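Long-range contacts in protein-L-isoaspartate(D-aspartate) O-methyltransferase (Sulfolobus tokodaii, PDB 1VBF), which probably transfers a methyl group from S-adenosyl-L-methionine to L-isoaspartyl residues of damaged proteins, a step in their repair or degradation: residues Asp64-His69 with Tyr135-Val140; Gly158-Leu163 with Leu173-Lys178; Gln72-Ile77 with Glu90-Val95; Thr54-Gly59 with Gly82-Leu87; Gly128-Lys133 with Tyr152-Glu157. One frame throughout, in Å; residues are numbered along the deposited sequence.

Contact 1. Residues Asp64-His69 with Tyr135-Val140; sequences DELDLH and YDRVVV
Where the chain comes off the end of helix 56-65, Leu-66 and Asp-67 meet strand 135-140 at Arg-137, which carries most of the contact. The tight part is apolar. Leu-66 slides past Arg-137 in the opposite direction, its CD2 packing along the aliphatic arm 3.8 Å from Arg-137 CG. Leu-68 also runs alongside in the opposite sense, its CD2 4.1 Å from Arg-137 CG, while the Leu-66 and Val-139 side chains cross obliquely. Bends at chi2 and chi3 bring the guanidinium to the turn, with Leu-66 O near its plane at the edge. There NH1 of Arg-137 donates to Leu-66 O at 2.7 Å and forms a salt bridge with Asp-67 OD2 at 3.0 Å, although NH1 and Leu-66 O are both less surely placed in this model. Arg-137 NE also donates to Asp-136 O (3.0 Å), from above that carbonyl's plane, which restrains the group's rotation. The solvent side is at Asp-67 and His-69, both partly exposed; the His-69 ring stays 4.4 Å (NE2) from Arg-137 NH2. The strand lies between strands 73-77 and 159-165 of the central sheet: Leu-68 also touches Val-74, Val-138 packs on Met-161, and helix 14-22 approaches His-69 through Glu-15.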
# COMPACT_ATOMS: atom_id res chain seq x y z
N ASP B 64 13.21 2.92 -34.94
CA ASP B 64 13.01 4.12 -35.74
C ASP B 64 13.74 5.30 -35.08
O ASP B 64 14.33 6.14 -35.76
CB ASP B 64 11.52 4.42 -35.89
CG ASP B 64 11.21 5.35 -37.07
OD1 ASP B 64 12.04 5.45 -38.01
OD2 ASP B 64 10.12 5.98 -37.06
N GLU B 65 13.74 5.32 -33.76
CA GLU B 65 14.40 6.39 -33.02
C GLU B 65 15.91 6.23 -32.97
O GLU B 65 16.62 7.17 -32.60
CB GLU B 65 13.85 6.43 -31.59
CG GLU B 65 12.46 7.03 -31.45
CD GLU B 65 12.47 8.54 -31.63
OE1 GLU B 65 13.28 9.22 -30.96
OE2 GLU B 65 11.67 9.06 -32.43
N LEU B 66 16.39 5.03 -33.32
CA LEU B 66 17.82 4.70 -33.31
C LEU B 66 18.60 5.36 -34.44
O LEU B 66 19.84 5.40 -34.41
CB LEU B 66 18.02 3.19 -33.40
CG LEU B 66 18.88 2.42 -32.37
CD1 LEU B 66 19.21 1.08 -32.98
CD2 LEU B 66 20.17 3.15 -32.01
N ASP B 67 17.86 5.84 -35.44
CA ASP B 67 18.45 6.50 -36.60
C ASP B 67 19.45 5.56 -37.27
O ASP B 67 20.65 5.78 -37.29
CB ASP B 67 19.12 7.82 -36.16
CG ASP B 67 19.72 8.62 -37.33
OD1 ASP B 67 19.06 8.76 -38.39
OD2 ASP B 67 20.85 9.13 -37.17
N LEU B 68 18.91 4.49 -37.84
CA LEU B 68 19.72 3.51 -38.51
C LEU B 68 19.92 3.80 -40.00
O LEU B 68 18.97 4.12 -40.70
CB LEU B 68 19.07 2.15 -38.34
CG LEU B 68 18.99 1.59 -36.92
CD1 LEU B 68 18.07 0.35 -36.90
CD2 LEU B 68 20.40 1.27 -36.43
N HIS B 69 21.16 3.69 -40.48
CA HIS B 69 21.45 3.88 -41.90
C HIS B 69 22.65 3.05 -42.39
O HIS B 69 23.33 2.39 -41.61
CB HIS B 69 21.61 5.38 -42.25
CG HIS B 69 22.60 6.12 -41.40
ND1 HIS B 69 23.96 5.93 -41.50
CD2 HIS B 69 22.42 7.09 -40.46
CE1 HIS B 69 24.58 6.74 -40.65
NE2 HIS B 69 23.67 7.45 -40.01
N TYR B 135 31.06 1.38 -31.79
CA TYR B 135 29.73 1.15 -32.34
C TYR B 135 29.09 2.48 -32.68
O TYR B 135 29.41 3.51 -32.08
CB TYR B 135 28.82 0.40 -31.36
CG TYR B 135 29.27 -0.99 -31.03
CD1 TYR B 135 29.89 -1.27 -29.81
CD2 TYR B 135 29.16 -2.01 -31.95
CE1 TYR B 135 30.38 -2.54 -29.54
CE2 TYR B 135 29.65 -3.28 -31.69
CZ TYR B 135 30.25 -3.54 -30.48
OH TYR B 135 30.67 -4.82 -30.22
N ASP B 136 28.19 2.46 -33.65
CA ASP B 136 27.48 3.67 -34.05
C ASP B 136 26.20 3.79 -33.24
O ASP B 136 25.80 4.88 -32.87
CB ASP B 136 27.13 3.61 -35.54
CG ASP B 136 28.35 3.79 -36.44
OD1 ASP B 136 28.73 4.97 -36.67
OD2 ASP B 136 28.91 2.76 -36.90
N ARG B 137 25.60 2.65 -32.95
CA ARG B 137 24.35 2.61 -32.22
C ARG B 137 24.32 1.42 -31.28
O ARG B 137 25.03 0.42 -31.50
CB ARG B 137 23.19 2.45 -33.22
CG ARG B 137 23.17 3.42 -34.38
CD ARG B 137 22.61 4.76 -33.98
NE ARG B 137 23.47 5.85 -34.42
CZ ARG B 137 23.06 6.81 -35.23
NH1 ARG B 137 21.82 6.77 -35.67
NH2 ARG B 137 23.88 7.79 -35.59
N VAL B 138 23.47 1.51 -30.26
CA VAL B 138 23.26 0.44 -29.30
C VAL B 138 21.79 0.42 -28.87
O VAL B 138 21.21 1.46 -28.57
CB VAL B 138 24.11 0.62 -28.05
CG1 VAL B 138 23.79 -0.49 -27.08
CG2 VAL B 138 25.58 0.62 -28.40
N VAL B 139 21.19 -0.76 -28.86
CA VAL B 139 19.80 -0.91 -28.44
C VAL B 139 19.80 -1.95 -27.34
O VAL B 139 20.44 -2.98 -27.48
CB VAL B 139 18.91 -1.52 -29.51
CG1 VAL B 139 17.47 -1.05 -29.32
CG2 VAL B 139 19.46 -1.20 -30.84
N VAL B 140 19.07 -1.71 -26.26
CA VAL B 140 19.02 -2.69 -25.17
C VAL B 140 17.56 -3.07 -25.04
O VAL B 140 16.73 -2.19 -25.06
CB VAL B 140 19.57 -2.07 -23.87
CG1 VAL B 140 19.86 -3.17 -22.84
CG2 VAL B 140 20.83 -1.28 -24.18

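Contact 2. Residues Gly158-Leu163 with Leu173-Lys178; sequences GGIMIL and LYKVIK
Side chains on the antiparallel hairpin of strands 159-165 and 171-177 meet in distinct ways on its two faces. On one face, Ile-160 and Ile-177 lie side by side, pointing the same way, their CG1 atoms 4.0 Å apart. Both hold CG1 anti to the carbonyl carbon, so the two branches run alongside each other. The extended chain of Lys-175 crosses Ile-160 obliquely, with Lys-175 CG 4.1 Å from Ile-160 CG2, and carries its NZ to the carbonyl of Glu-65. Farther along, Ile-162 turns its CG2 toward Leu-173, reaching CD2 of that residue at 3.9 Å in another oblique crossing, and lays its CG1 against Lys-175. An alanine at Ile-162 would remove both outer branches and would probably loosen the packing against Leu-173 and the Lys-175 arm. On the other face, Leu-163, with CG in the crowded position between backbone N and carbonyl carbon (chi1 49°), brings CD1 to 4.0 Å from Tyr-174 CB. Met-161, a selenomethionine in the crystal, meets Val-176 mainly through CB. These two are the hydrogen-bonded pairs, and Val-176 N points almost straight at Met-161 O (175°). Strand 135-140 flanks the hairpin on one side and strand 184-191 on the other; helix 56-65 packs over the face of Ile-162 and Leu-173, helix 149-154 over that of Met-161 and Val-176.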
# COMPACT_ATOMS: atom_id res chain seq x y z
N GLY B 158 29.71 10.54 -31.33
CA GLY B 158 28.37 11.10 -31.45
C GLY B 158 27.31 10.03 -31.51
O GLY B 158 26.17 10.32 -31.87
N GLY B 159 27.69 8.80 -31.17
CA GLY B 159 26.78 7.68 -31.23
C GLY B 159 25.46 7.89 -30.51
O GLY B 159 25.31 8.82 -29.75
N ILE B 160 24.51 7.00 -30.76
CA ILE B 160 23.20 7.10 -30.12
C ILE B 160 22.88 5.78 -29.50
O ILE B 160 23.08 4.74 -30.12
CB ILE B 160 22.10 7.40 -31.16
CG1 ILE B 160 22.28 8.82 -31.68
CG2 ILE B 160 20.69 7.14 -30.56
CD1 ILE B 160 21.32 9.16 -32.77
N MSE B 161 22.39 5.82 -28.26
CA MSE B 161 21.98 4.60 -27.56
C MSE B 161 20.56 4.72 -27.03
O MSE B 161 20.16 5.78 -26.56
CB MSE B 161 22.91 4.27 -26.40
CG MSE B 161 22.47 3.04 -25.59
SE MSE B 161 23.68 2.57 -24.11
CE MSE B 161 23.32 0.69 -24.04
N ILE B 162 19.80 3.64 -27.14
CA ILE B 162 18.44 3.61 -26.63
C ILE B 162 18.30 2.44 -25.66
O ILE B 162 18.63 1.30 -26.01
CB ILE B 162 17.42 3.50 -27.79
CG1 ILE B 162 17.36 4.84 -28.51
CG2 ILE B 162 16.01 3.10 -27.28
CD1 ILE B 162 16.38 4.91 -29.65
N LEU B 163 17.84 2.71 -24.44
CA LEU B 163 17.62 1.67 -23.44
C LEU B 163 16.65 2.09 -22.38
O LEU B 163 16.48 3.28 -22.14
CB LEU B 163 18.90 1.27 -22.72
CG LEU B 163 19.89 2.27 -22.10
CD1 LEU B 163 19.32 3.65 -21.86
CD2 LEU B 163 20.39 1.67 -20.81
N LEU B 173 12.11 4.91 -21.15
CA LEU B 173 12.87 4.64 -22.36
C LEU B 173 13.77 5.85 -22.59
O LEU B 173 13.31 6.99 -22.66
CB LEU B 173 11.88 4.43 -23.52
CG LEU B 173 12.19 3.55 -24.75
CD1 LEU B 173 12.46 4.42 -25.94
CD2 LEU B 173 13.35 2.63 -24.46
N TYR B 174 15.07 5.63 -22.71
CA TYR B 174 15.96 6.76 -22.93
C TYR B 174 16.76 6.72 -24.21
O TYR B 174 17.29 5.68 -24.60
CB TYR B 174 16.97 6.89 -21.80
CG TYR B 174 16.44 7.42 -20.51
CD1 TYR B 174 15.89 6.57 -19.55
CD2 TYR B 174 16.51 8.79 -20.23
CE1 TYR B 174 15.42 7.07 -18.35
CE2 TYR B 174 16.05 9.30 -19.02
CZ TYR B 174 15.51 8.43 -18.09
OH TYR B 174 15.04 8.94 -16.91
N LYS B 175 16.86 7.88 -24.86
CA LYS B 175 17.65 8.01 -26.07
C LYS B 175 18.89 8.81 -25.65
O LYS B 175 18.82 10.00 -25.31
CB LYS B 175 16.85 8.75 -27.15
CG LYS B 175 17.61 8.91 -28.46
CD LYS B 175 16.76 9.63 -29.49
CE LYS B 175 17.54 9.85 -30.76
NZ LYS B 175 16.61 10.23 -31.85
N VAL B 176 20.03 8.14 -25.67
CA VAL B 176 21.28 8.74 -25.23
C VAL B 176 22.22 9.09 -26.36
O VAL B 176 22.55 8.23 -27.17
CB VAL B 176 22.00 7.77 -24.30
CG1 VAL B 176 23.28 8.38 -23.78
CG2 VAL B 176 21.10 7.39 -23.18
N ILE B 177 22.65 10.34 -26.44
CA ILE B 177 23.60 10.72 -27.48
C ILE B 177 24.94 10.96 -26.81
O ILE B 177 25.07 11.86 -26.00
CB ILE B 177 23.19 11.99 -28.22
CG1 ILE B 177 21.87 11.78 -28.97
CG2 ILE B 177 24.28 12.37 -29.19
CD1 ILE B 177 21.42 13.00 -29.69
N LYS B 178 25.93 10.16 -27.15
CA LYS B 178 27.21 10.32 -26.51
C LYS B 178 27.87 11.68 -26.69
O LYS B 178 27.84 12.28 -27.77
CB LYS B 178 28.16 9.22 -26.95
CG LYS B 178 29.41 9.14 -26.11
CD LYS B 178 30.12 7.86 -26.41
CE LYS B 178 31.39 7.69 -25.60
NZ LYS B 178 32.05 6.40 -25.99

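Contact 3. Residues Gln72-Ile77 with Glu90-Val95; sequences QKVLEI and EIVDKV
Gln-72 O is the busiest acceptor here, taking a bond from Lys-94 N at 3.2 Å, in the carbonyl plane, and a weak, bent one from Asp-93 N at 3.1 Å (126°). The return bond runs from Val-74 N to Lys-94 O at 3.0 Å and is nearly straight (165°), consistent with the parallel pairing of Lys-73 with Lys-94 and Val-74 with Val-95. Weaker CA-H...O contacts join Lys-73 CA to Lys-94 O and Val-95 CA to Val-74 O. Beside this pairing, Val-92 crosses Gln-72 at about a right angle and touches Val-74, CG2 to CG2, at 3.5 Å. Gln-72 OE1 accepts from His-69 N, and Glu-76 OE1 takes Ser-97 OG and Thr-85 OG1. This closes the first beta-alpha-beta crossover of the Rossmann-like sheet. Main-chain bonds join the strands, and Val-92, in the turn before strand 94-99, packs on Val-74; Lys-73 NZ turns to Glu-132, whereas Lys-94 NZ makes a long ion pair with its neighbour Asp-93.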
# COMPACT_ATOMS: atom_id res chain seq x y z
N GLN B 72 26.65 1.35 -40.78
CA GLN B 72 26.90 1.56 -39.36
C GLN B 72 27.23 0.21 -38.71
O GLN B 72 26.98 -0.86 -39.29
CB GLN B 72 25.67 2.14 -38.66
CG GLN B 72 25.17 3.46 -39.19
CD GLN B 72 23.96 3.98 -38.43
OE1 GLN B 72 22.92 3.31 -38.34
NE2 GLN B 72 24.08 5.18 -37.89
N LYS B 73 27.81 0.26 -37.52
CA LYS B 73 28.12 -0.94 -36.78
C LYS B 73 27.20 -0.77 -35.59
O LYS B 73 27.28 0.23 -34.86
CB LYS B 73 29.57 -0.95 -36.32
CG LYS B 73 30.08 -2.33 -35.96
CD LYS B 73 31.56 -2.26 -35.70
CE LYS B 73 32.22 -3.62 -35.67
NZ LYS B 73 33.70 -3.43 -35.69
N VAL B 74 26.32 -1.74 -35.38
CA VAL B 74 25.34 -1.67 -34.30
C VAL B 74 25.49 -2.76 -33.26
O VAL B 74 25.57 -3.94 -33.60
CB VAL B 74 23.91 -1.74 -34.88
CG1 VAL B 74 22.87 -1.79 -33.75
CG2 VAL B 74 23.68 -0.56 -35.82
N LEU B 75 25.52 -2.37 -31.99
CA LEU B 75 25.59 -3.33 -30.90
C LEU B 75 24.17 -3.48 -30.35
O LEU B 75 23.53 -2.48 -30.04
CB LEU B 75 26.53 -2.83 -29.80
CG LEU B 75 26.48 -3.66 -28.51
CD1 LEU B 75 27.14 -5.00 -28.75
CD2 LEU B 75 27.17 -2.93 -27.37
N GLU B 76 23.69 -4.72 -30.24
CA GLU B 76 22.35 -5.00 -29.72
C GLU B 76 22.41 -5.88 -28.47
O GLU B 76 22.84 -7.04 -28.57
CB GLU B 76 21.50 -5.74 -30.76
CG GLU B 76 20.17 -6.23 -30.22
CD GLU B 76 19.44 -7.18 -31.15
OE1 GLU B 76 19.92 -8.31 -31.36
OE2 GLU B 76 18.37 -6.80 -31.68
N ILE B 77 21.95 -5.37 -27.32
CA ILE B 77 21.97 -6.15 -26.08
C ILE B 77 20.64 -6.88 -25.83
O ILE B 77 19.67 -6.27 -25.39
CB ILE B 77 22.25 -5.28 -24.84
CG1 ILE B 77 23.45 -4.34 -25.07
CG2 ILE B 77 22.47 -6.18 -23.64
CD1 ILE B 77 24.76 -5.01 -25.41
N GLU B 90 19.45 -5.79 -42.03
CA GLU B 90 19.01 -5.35 -43.34
C GLU B 90 19.50 -3.94 -43.69
O GLU B 90 19.84 -3.66 -44.82
CB GLU B 90 17.49 -5.37 -43.41
CG GLU B 90 16.86 -6.74 -43.30
CD GLU B 90 16.84 -7.50 -44.62
OE1 GLU B 90 16.87 -6.84 -45.69
OE2 GLU B 90 16.77 -8.75 -44.59
N ILE B 91 19.55 -3.06 -42.71
CA ILE B 91 19.91 -1.68 -42.96
C ILE B 91 21.38 -1.38 -42.83
O ILE B 91 21.99 -0.70 -43.66
CB ILE B 91 19.16 -0.74 -41.95
CG1 ILE B 91 17.66 -0.98 -42.03
CG2 ILE B 91 19.57 0.74 -42.14
CD1 ILE B 91 16.92 -0.42 -40.85
N VAL B 92 21.92 -1.89 -41.74
CA VAL B 92 23.29 -1.63 -41.35
C VAL B 92 24.41 -2.49 -41.98
O VAL B 92 24.15 -3.53 -42.58
CB VAL B 92 23.32 -1.67 -39.79
CG1 VAL B 92 24.32 -2.69 -39.29
CG2 VAL B 92 23.59 -0.27 -39.26
N ASP B 93 25.65 -2.03 -41.84
CA ASP B 93 26.77 -2.79 -42.36
C ASP B 93 26.92 -4.06 -41.53
O ASP B 93 26.67 -5.16 -42.01
CB ASP B 93 28.06 -1.98 -42.30
CG ASP B 93 29.25 -2.76 -42.83
OD1 ASP B 93 30.41 -2.36 -42.62
OD2 ASP B 93 29.00 -3.80 -43.47
N LYS B 94 27.33 -3.88 -40.27
CA LYS B 94 27.52 -5.00 -39.35
C LYS B 94 26.74 -4.89 -38.03
O LYS B 94 26.53 -3.80 -37.52
CB LYS B 94 29.00 -5.19 -39.05
CG LYS B 94 29.69 -6.04 -40.09
CD LYS B 94 31.14 -5.68 -40.20
CE LYS B 94 31.63 -5.84 -41.64
NZ LYS B 94 32.89 -5.06 -41.88
N VAL B 95 26.35 -6.04 -37.49
CA VAL B 95 25.60 -6.09 -36.25
C VAL B 95 26.18 -7.10 -35.26
O VAL B 95 26.27 -8.29 -35.56
CB VAL B 95 24.13 -6.50 -36.51
CG1 VAL B 95 23.38 -6.63 -35.23
CG2 VAL B 95 23.46 -5.49 -37.37

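Contact 4. Residues Thr54-Gly59 with Gly82-Leu87; sequences TALNLG and GYYTAL
Thr-54 begins the contact with its carbonyl: Tyr-84 OH donates to Thr-54 O at 3.0 Å, approaching from above the carbonyl plane (64° out of it). Ala-55 is the N-cap of helix 56-65, its O taken by Gly-59 N at 2.7 Å in the first turn. Leu-56 extends past Tyr-84 OH, and its CD2 comes to 4.1 Å from Tyr-83 CE2, the two side chains crossing at about a right angle. One turn on, Gly-59 offers bare backbone to the ring of Tyr-84, CA lying 3.5 Å from CE2; a CB on Gly-59 would run into that ring atom. Besides the bond at its hydroxyl, the Tyr-84 ring has Tyr-83 CD2 3.8 Å over its centre and stacks with Trp-141. Helix 83-91 therefore meets the N-terminal turn of helix 56-65 through two successive tyrosines, of which Tyr-84 makes the polar link: its hydroxyl donates to Thr-54 O, while Gly-59, Tyr-83 and Trp-141 pack against the buried ring.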
# COMPACT_ATOMS: atom_id res chain seq x y z
N THR B 54 9.77 -7.83 -26.86
CA THR B 54 9.18 -6.50 -26.82
C THR B 54 8.00 -6.40 -27.80
O THR B 54 7.98 -7.07 -28.86
CB THR B 54 10.18 -5.42 -27.20
OG1 THR B 54 11.27 -5.40 -26.27
CG2 THR B 54 9.53 -4.09 -27.17
N ALA B 55 7.02 -5.58 -27.44
CA ALA B 55 5.86 -5.35 -28.28
C ALA B 55 6.34 -4.76 -29.60
O ALA B 55 7.23 -3.89 -29.62
CB ALA B 55 4.92 -4.41 -27.61
N LEU B 56 5.74 -5.21 -30.69
CA LEU B 56 6.11 -4.75 -32.01
C LEU B 56 6.03 -3.24 -32.13
O LEU B 56 6.92 -2.61 -32.71
CB LEU B 56 5.23 -5.37 -33.08
CG LEU B 56 5.88 -5.86 -34.39
CD1 LEU B 56 4.85 -5.81 -35.52
CD2 LEU B 56 7.06 -5.01 -34.77
N ASN B 57 4.94 -2.67 -31.61
CA ASN B 57 4.79 -1.23 -31.69
C ASN B 57 5.94 -0.55 -30.96
O ASN B 57 6.49 0.45 -31.43
CB ASN B 57 3.45 -0.81 -31.11
CG ASN B 57 2.72 0.22 -32.00
OD1 ASN B 57 3.21 1.34 -32.24
ND2 ASN B 57 1.53 -0.16 -32.49
N LEU B 58 6.34 -1.09 -29.83
CA LEU B 58 7.43 -0.50 -29.08
C LEU B 58 8.75 -0.67 -29.84
O LEU B 58 9.47 0.32 -30.06
CB LEU B 58 7.53 -1.16 -27.71
CG LEU B 58 7.64 -0.20 -26.53
CD1 LEU B 58 8.18 -0.97 -25.39
CD2 LEU B 58 8.59 0.93 -26.82
N GLY B 59 9.05 -1.93 -30.21
CA GLY B 59 10.28 -2.24 -30.95
C GLY B 59 10.55 -1.40 -32.21
O GLY B 59 11.66 -0.88 -32.43
N GLY B 82 15.71 -12.92 -32.35
CA GLY B 82 16.37 -12.47 -33.57
C GLY B 82 15.65 -11.58 -34.55
O GLY B 82 16.29 -11.07 -35.48
N TYR B 83 14.34 -11.36 -34.37
CA TYR B 83 13.58 -10.49 -35.27
C TYR B 83 14.07 -9.04 -35.40
O TYR B 83 14.21 -8.50 -36.51
CB TYR B 83 12.11 -10.48 -34.87
CG TYR B 83 11.32 -9.47 -35.65
CD1 TYR B 83 11.05 -9.67 -37.00
CD2 TYR B 83 10.91 -8.28 -35.07
CE1 TYR B 83 10.38 -8.69 -37.78
CE2 TYR B 83 10.24 -7.28 -35.84
CZ TYR B 83 9.97 -7.50 -37.19
OH TYR B 83 9.30 -6.54 -37.93
N TYR B 84 14.33 -8.37 -34.28
CA TYR B 84 14.80 -7.00 -34.39
C TYR B 84 16.25 -7.02 -34.90
O TYR B 84 16.72 -6.04 -35.50
CB TYR B 84 14.71 -6.25 -33.04
CG TYR B 84 13.30 -6.09 -32.54
CD1 TYR B 84 12.85 -6.82 -31.45
CD2 TYR B 84 12.39 -5.25 -33.19
CE1 TYR B 84 11.55 -6.74 -31.02
CE2 TYR B 84 11.07 -5.16 -32.76
CZ TYR B 84 10.66 -5.91 -31.67
OH TYR B 84 9.37 -5.83 -31.23
N THR B 85 16.93 -8.14 -34.66
CA THR B 85 18.30 -8.27 -35.10
C THR B 85 18.24 -8.27 -36.63
O THR B 85 18.93 -7.47 -37.27
CB THR B 85 18.94 -9.58 -34.59
OG1 THR B 85 18.50 -9.83 -33.25
CG2 THR B 85 20.47 -9.47 -34.60
N ALA B 86 17.40 -9.12 -37.21
CA ALA B 86 17.23 -9.15 -38.66
C ALA B 86 16.96 -7.75 -39.27
O ALA B 86 17.64 -7.36 -40.21
CB ALA B 86 16.10 -10.11 -39.04
N LEU B 87 15.97 -7.00 -38.75
CA LEU B 87 15.66 -5.67 -39.27
C LEU B 87 16.86 -4.72 -39.27
O LEU B 87 17.00 -3.89 -40.17
CB LEU B 87 14.53 -5.02 -38.47
CG LEU B 87 13.16 -5.70 -38.40
CD1 LEU B 87 12.23 -4.84 -37.54
CD2 LEU B 87 12.55 -5.90 -39.80

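Contact 5. Residues Gly128-Lys133 with Tyr152-Glu157; sequences GYEEEK and YEQLKE
The loop between strands 118-122 and 135-140 is fastened to the C-terminal end of helix 149-154 by one side-chain amide, that of Gln-154. With CG anti to the carbonyl carbon and the chain extended beyond it, Gln-154 presents OE1 to Tyr-129 N at 2.5 Å, the donor lying in the carbonyl plane on a lone pair. The other amide atom, NE2, donates to Leu-127 O, so the group bridges two points of the loop. Gly-128 lies beside it at positive phi, and a CB there would clash with OE1. Glu-130 crosses the glutamine obliquely, its OE2 3.8 Å from Gln-154 CG and its carboxylate turned 87° from the amide, while Lys-133 CG lies 4.2 Å from Gln-154 CG. A leucine in place of Gln-154 would lose both amide bonds and would probably let the loop shift away from the helix. Next door, Glu-153 pairs with Lys-150 of the second subunit. A neutral amide, donor and acceptor at once, thus satisfies loop backbone atoms close to the carboxylates of Glu-130 and Glu-153.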
# COMPACT_ATOMS: atom_id res chain seq x y z
N GLY B 128 28.47 -5.41 -22.79
CA GLY B 128 28.47 -4.95 -24.15
C GLY B 128 29.40 -5.91 -24.87
O GLY B 128 29.36 -7.10 -24.57
N TYR B 129 30.22 -5.40 -25.78
CA TYR B 129 31.16 -6.24 -26.53
C TYR B 129 32.36 -5.42 -27.01
O TYR B 129 32.38 -4.87 -28.10
CB TYR B 129 30.50 -6.91 -27.72
CG TYR B 129 31.28 -8.10 -28.21
CD1 TYR B 129 31.47 -9.21 -27.39
CD2 TYR B 129 31.87 -8.10 -29.48
CE1 TYR B 129 32.22 -10.29 -27.82
CE2 TYR B 129 32.63 -9.19 -29.91
CZ TYR B 129 32.80 -10.28 -29.07
OH TYR B 129 33.57 -11.34 -29.47
N GLU B 130 33.35 -5.38 -26.13
CA GLU B 130 34.61 -4.66 -26.30
C GLU B 130 35.25 -4.82 -27.66
O GLU B 130 35.56 -3.87 -28.34
CB GLU B 130 35.64 -5.14 -25.26
CG GLU B 130 35.97 -4.15 -24.15
CD GLU B 130 36.34 -2.79 -24.70
OE1 GLU B 130 37.32 -2.72 -25.48
OE2 GLU B 130 35.65 -1.80 -24.35
N GLU B 131 35.47 -6.08 -28.00
CA GLU B 131 36.16 -6.54 -29.20
C GLU B 131 35.80 -6.02 -30.59
O GLU B 131 36.63 -6.12 -31.48
CB GLU B 131 36.18 -8.05 -29.17
CG GLU B 131 35.38 -8.62 -27.98
CD GLU B 131 36.24 -9.36 -26.96
OE1 GLU B 131 37.07 -10.21 -27.40
OE2 GLU B 131 36.09 -9.10 -25.75
N GLU B 132 34.59 -5.51 -30.81
CA GLU B 132 34.24 -4.89 -32.10
C GLU B 132 33.85 -3.47 -31.69
O GLU B 132 32.98 -2.83 -32.27
CB GLU B 132 33.07 -5.59 -32.77
CG GLU B 132 33.34 -7.02 -33.20
CD GLU B 132 34.33 -7.15 -34.37
OE1 GLU B 132 34.11 -6.52 -35.43
OE2 GLU B 132 35.32 -7.89 -34.21
N LYS B 133 34.60 -3.04 -30.68
CA LYS B 133 34.45 -1.79 -29.96
C LYS B 133 33.72 -0.61 -30.48
O LYS B 133 32.62 -0.36 -30.01
CB LYS B 133 35.80 -1.27 -29.45
CG LYS B 133 35.62 -0.40 -28.22
CD LYS B 133 36.94 0.11 -27.67
CE LYS B 133 37.36 1.40 -28.37
NZ LYS B 133 36.32 2.49 -28.26
N TYR B 152 27.82 2.18 -23.33
CA TYR B 152 28.09 3.59 -23.48
C TYR B 152 29.56 3.88 -23.81
O TYR B 152 29.85 4.75 -24.64
CB TYR B 152 27.70 4.36 -22.21
CG TYR B 152 27.83 5.86 -22.37
CD1 TYR B 152 26.83 6.60 -22.98
CD2 TYR B 152 28.99 6.52 -21.97
CE1 TYR B 152 26.98 7.97 -23.21
CE2 TYR B 152 29.16 7.88 -22.19
CZ TYR B 152 28.16 8.60 -22.81
OH TYR B 152 28.36 9.96 -23.05
N GLU B 153 30.49 3.16 -23.17
CA GLU B 153 31.90 3.41 -23.45
C GLU B 153 32.22 2.95 -24.87
O GLU B 153 32.99 3.59 -25.58
CB GLU B 153 32.82 2.66 -22.48
CG GLU B 153 32.54 2.88 -21.01
CD GLU B 153 33.44 2.05 -20.10
OE1 GLU B 153 33.60 0.82 -20.35
OE2 GLU B 153 33.97 2.63 -19.13
N GLN B 154 31.63 1.84 -25.26
CA GLN B 154 31.84 1.29 -26.59
C GLN B 154 31.21 2.13 -27.73
O GLN B 154 31.56 1.98 -28.90
CB GLN B 154 31.35 -0.16 -26.58
CG GLN B 154 32.25 -1.09 -25.78
CD GLN B 154 31.56 -2.36 -25.31
OE1 GLN B 154 30.75 -2.94 -26.01
NE2 GLN B 154 31.90 -2.80 -24.11
N LEU B 155 30.30 3.03 -27.39
CA LEU B 155 29.67 3.90 -28.39
C LEU B 155 30.67 4.86 -29.02
O LEU B 155 31.64 5.26 -28.38
CB LEU B 155 28.58 4.75 -27.75
CG LEU B 155 27.13 4.43 -28.08
CD1 LEU B 155 26.26 5.57 -27.59
CD2 LEU B 155 26.99 4.26 -29.57
N LYS B 156 30.44 5.24 -30.27
CA LYS B 156 31.30 6.22 -30.94
C LYS B 156 30.95 7.55 -30.31
O LYS B 156 29.93 7.69 -29.64
CB LYS B 156 31.02 6.28 -32.43
CG LYS B 156 31.75 5.21 -33.20
CD LYS B 156 31.47 5.30 -34.69
CE LYS B 156 32.12 4.14 -35.41
NZ LYS B 156 31.60 4.04 -36.79
N GLU B 157 31.79 8.55 -30.54
CA GLU B 157 31.56 9.83 -29.93
C GLU B 157 30.18 10.39 -30.11
O GLU B 157 29.51 10.69 -29.12
CB GLU B 157 32.58 10.85 -30.42
CG GLU B 157 32.56 12.12 -29.60
CD GLU B 157 32.44 11.84 -28.12
OE1 GLU B 157 33.20 11.00 -27.59
OE2 GLU B 157 31.56 12.47 -27.49

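How the contacts relate
Contacts 1, 2 and 3 all reach one mixed sheet, where strand 135-140 is flanked by 73-77 and 159-165. Contact 1 has its centre about 8 Å from those of contacts 2 and 3, and lies on the same side of the chain's centre as contact 2, and likewise as contact 3. Contact 3 is nested in the loop closed by contact 1, whereas contact 4 crosses both: it shares helix 56-65 with contact 1 and helix 83-91 with contact 3. Contact 5 crosses contact 1 along the chain and reaches contact 2 through Lys-178 NZ and Leu-155 O. Contacts 4 and 5 are the farthest apart, about 22 Å between centres. Together they tie helices and loops to the Rossmann-like sheet of the methyltransferase fold.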